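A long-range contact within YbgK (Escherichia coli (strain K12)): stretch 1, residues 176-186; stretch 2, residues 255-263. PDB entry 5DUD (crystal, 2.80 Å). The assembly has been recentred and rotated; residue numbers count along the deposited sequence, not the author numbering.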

# COMPACT_ATOMS: atom_id res chain seq x y z
N ALA A 176 -10.01 -10.17 13.36
CA ALA A 176 -10.52 -9.39 12.24
C ALA A 176 -11.92 -8.87 12.57
O ALA A 176 -12.68 -9.55 13.26
CB ALA A 176 -10.55 -10.22 10.96
N LEU A 177 -12.24 -7.67 12.07
CA LEU A 177 -13.54 -7.01 12.25
C LEU A 177 -14.37 -7.19 10.97
O LEU A 177 -13.85 -6.96 9.89
CB LEU A 177 -13.37 -5.51 12.56
CG LEU A 177 -13.31 -5.13 14.03
CD1 LEU A 177 -12.88 -3.69 14.20
CD2 LEU A 177 -14.67 -5.29 14.69
N PRO A 178 -15.66 -7.57 11.06
CA PRO A 178 -16.45 -7.77 9.83
C PRO A 178 -16.82 -6.49 9.08
O PRO A 178 -17.00 -5.44 9.69
CB PRO A 178 -17.73 -8.44 10.35
CG PRO A 178 -17.86 -8.01 11.76
CD PRO A 178 -16.45 -7.89 12.27
N GLY A 179 -17.20 -6.67 7.81
CA GLY A 179 -17.84 -5.67 6.97
C GLY A 179 -16.87 -4.75 6.30
O GLY A 179 -15.66 -4.91 6.50
N PRO A 180 -17.29 -3.79 5.44
CA PRO A 180 -18.63 -3.32 4.98
C PRO A 180 -19.51 -4.34 4.22
O PRO A 180 -20.71 -4.30 4.43
CB PRO A 180 -18.27 -2.15 4.05
CG PRO A 180 -16.92 -1.71 4.48
CD PRO A 180 -16.22 -2.96 4.89
N GLU A 181 -18.94 -5.23 3.38
CA GLU A 181 -19.74 -6.21 2.60
C GLU A 181 -19.85 -7.59 3.30
O GLU A 181 -19.96 -8.60 2.62
CB GLU A 181 -19.15 -6.41 1.19
CG GLU A 181 -19.22 -5.18 0.30
CD GLU A 181 -18.15 -4.12 0.51
OE1 GLU A 181 -17.04 -4.49 0.94
OE2 GLU A 181 -18.38 -2.95 0.15
N TYR A 182 -19.93 -7.63 4.64
CA TYR A 182 -20.01 -8.89 5.39
C TYR A 182 -21.40 -9.50 5.27
O TYR A 182 -21.52 -10.72 5.21
CB TYR A 182 -19.65 -8.66 6.86
CG TYR A 182 -19.76 -9.86 7.78
CD1 TYR A 182 -18.74 -10.81 7.83
CD2 TYR A 182 -20.80 -9.97 8.69
CE1 TYR A 182 -18.80 -11.88 8.72
CE2 TYR A 182 -20.86 -11.04 9.59
CZ TYR A 182 -19.86 -12.00 9.59
OH TYR A 182 -19.89 -13.05 10.48
N HIS A 183 -22.44 -8.65 5.19
CA HIS A 183 -23.83 -9.09 5.10
C HIS A 183 -24.26 -9.44 3.64
O HIS A 183 -25.45 -9.66 3.41
CB HIS A 183 -24.76 -8.05 5.75
CG HIS A 183 -24.43 -7.83 7.20
ND1 HIS A 183 -24.71 -8.79 8.16
CD2 HIS A 183 -23.84 -6.77 7.81
CE1 HIS A 183 -24.29 -8.29 9.31
NE2 HIS A 183 -23.76 -7.08 9.15
N GLU A 184 -23.29 -9.54 2.69
CA GLU A 184 -23.54 -10.02 1.32
C GLU A 184 -23.17 -11.52 1.15
O GLU A 184 -23.50 -12.09 0.11
CB GLU A 184 -22.74 -9.18 0.32
CG GLU A 184 -22.98 -7.69 0.49
CD GLU A 184 -22.80 -6.85 -0.76
OE1 GLU A 184 -21.89 -7.17 -1.56
OE2 GLU A 184 -23.55 -5.87 -0.93
N PHE A 185 -22.52 -12.15 2.15
CA PHE A 185 -22.13 -13.57 2.10
C PHE A 185 -23.13 -14.42 2.90
O PHE A 185 -23.57 -13.99 3.96
CB PHE A 185 -20.70 -13.71 2.65
CG PHE A 185 -19.66 -13.01 1.81
CD1 PHE A 185 -19.33 -11.68 2.05
CD2 PHE A 185 -18.99 -13.68 0.81
CE1 PHE A 185 -18.36 -11.04 1.30
CE2 PHE A 185 -18.03 -13.02 0.04
CZ PHE A 185 -17.72 -11.71 0.30
N ASP A 186 -23.50 -15.60 2.37
CA ASP A 186 -24.46 -16.51 3.02
C ASP A 186 -23.93 -16.99 4.39
O ASP A 186 -22.76 -16.75 4.72
CB ASP A 186 -24.78 -17.70 2.11
CG ASP A 186 -23.63 -18.65 1.88
OD1 ASP A 186 -22.50 -18.17 1.67
OD2 ASP A 186 -23.86 -19.87 1.89
N TYR A 255 -13.47 -4.68 -5.20
CA TYR A 255 -13.83 -6.04 -4.77
C TYR A 255 -14.59 -5.99 -3.43
O TYR A 255 -14.34 -5.10 -2.62
CB TYR A 255 -12.58 -6.93 -4.62
CG TYR A 255 -11.93 -7.36 -5.92
CD1 TYR A 255 -12.66 -8.03 -6.89
CD2 TYR A 255 -10.56 -7.22 -6.12
CE1 TYR A 255 -12.07 -8.46 -8.08
CE2 TYR A 255 -9.95 -7.66 -7.29
CZ TYR A 255 -10.71 -8.28 -8.27
OH TYR A 255 -10.10 -8.72 -9.42
N PRO A 256 -15.50 -6.95 -3.18
CA PRO A 256 -16.26 -6.92 -1.91
C PRO A 256 -15.38 -7.30 -0.71
O PRO A 256 -14.72 -8.34 -0.74
CB PRO A 256 -17.38 -7.94 -2.15
CG PRO A 256 -16.85 -8.86 -3.17
CD PRO A 256 -15.92 -8.07 -4.03
N ARG A 257 -15.35 -6.42 0.31
CA ARG A 257 -14.54 -6.56 1.52
C ARG A 257 -15.32 -7.27 2.63
O ARG A 257 -16.27 -6.70 3.19
CB ARG A 257 -14.08 -5.16 2.00
CG ARG A 257 -13.38 -4.31 0.94
CD ARG A 257 -13.44 -2.83 1.26
NE ARG A 257 -14.76 -2.25 0.96
CZ ARG A 257 -15.07 -0.96 1.05
NH1 ARG A 257 -14.16 -0.07 1.43
NH2 ARG A 257 -16.29 -0.55 0.75
N ILE A 258 -14.96 -8.52 2.93
CA ILE A 258 -15.64 -9.31 3.97
C ILE A 258 -15.19 -8.91 5.38
O ILE A 258 -16.05 -8.81 6.25
CB ILE A 258 -15.47 -10.83 3.75
CG1 ILE A 258 -16.47 -11.62 4.64
CG2 ILE A 258 -14.03 -11.32 4.00
CD1 ILE A 258 -16.52 -13.06 4.38
N ALA A 259 -13.88 -8.71 5.62
CA ALA A 259 -13.37 -8.37 6.95
C ALA A 259 -12.14 -7.46 6.87
O ALA A 259 -11.58 -7.27 5.80
CB ALA A 259 -13.03 -9.64 7.71
N CYS A 260 -11.75 -6.89 8.02
CA CYS A 260 -10.58 -6.02 8.12
C CYS A 260 -9.79 -6.40 9.37
O CYS A 260 -10.36 -6.39 10.46
CB CYS A 260 -10.98 -4.55 8.14
SG CYS A 260 -9.57 -3.40 8.10
N ILE A 261 -8.52 -6.76 9.20
CA ILE A 261 -7.63 -7.15 10.29
C ILE A 261 -7.19 -5.89 11.05
O ILE A 261 -6.89 -4.86 10.43
CB ILE A 261 -6.42 -7.96 9.76
CG1 ILE A 261 -6.91 -9.28 9.10
CG2 ILE A 261 -5.40 -8.27 10.86
CD1 ILE A 261 -6.11 -9.70 8.00
N ILE A 262 -7.20 -5.97 12.39
CA ILE A 262 -6.85 -4.83 13.24
C ILE A 262 -5.34 -4.59 13.20
O ILE A 262 -4.57 -5.54 13.09
CB ILE A 262 -7.38 -4.99 14.70
CG1 ILE A 262 -6.73 -6.18 15.48
CG2 ILE A 262 -8.91 -5.11 14.68
CD1 ILE A 262 -7.00 -6.21 16.94
N GLU A 263 -4.93 -3.31 13.28
CA GLU A 263 -3.52 -2.89 13.23
C GLU A 263 -2.64 -3.57 14.30
O GLU A 263 -1.46 -3.79 14.04
CB GLU A 263 -3.43 -1.36 13.35
CG GLU A 263 -2.05 -0.78 13.09
CD GLU A 263 -2.04 0.72 12.92
OE1 GLU A 263 -1.40 1.41 13.76
OE2 GLU A 263 -2.67 1.22 11.97

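Residues 176-178 and 257-261 pair as antiparallel strands, their N-to-C directions 144° apart. Leu177 and Cys260 form the hydrogen-bonded pair: Leu177 N donates to Cys260 O (2.8 Å) and Cys260 N to Leu177 O (2.8 Å). Pro178, which has no amide hydrogen to give, sits at a non-hydrogen-bonded position opposite Ala259, so the ladder loses nothing there. It continues beyond the strand as Gly179 N donates to Ile258 O (2.9 Å). Gly179 has a positive phi of 85°, which favours glycine, and a cis peptide bond leads into Pro180. After this turn, Glu181 N reaches Arg257 O (3.1 Å).

The CA-to-CB bond of buried Glu181 points toward the second stretch, and its carboxylate clasps Arg257. Its OE1 accepts from both Arg257 N (2.6 Å) and Arg257 NE (3.2 Å), while OE2 accepts from Arg257 NH2 (3.2 Å); the salt bridge thus pairs the carboxylate's charge with the guanidinium, over one face of which lies Pro180 CG.

Apolar packing completes the contact. Ile258 CD1 lies over the face of the Phe185 ring, 4.0 Å from its centroid, and Ile258 CG1 meets Tyr182 CD1 at 4.0 Å. On the sheet face shared by Ala176, Ala259 and Ile261, the two small alanines pack closely, with Ala176 CB 4.1 Å from Ala259 CB and 4.2 Å from Ile261 CG1.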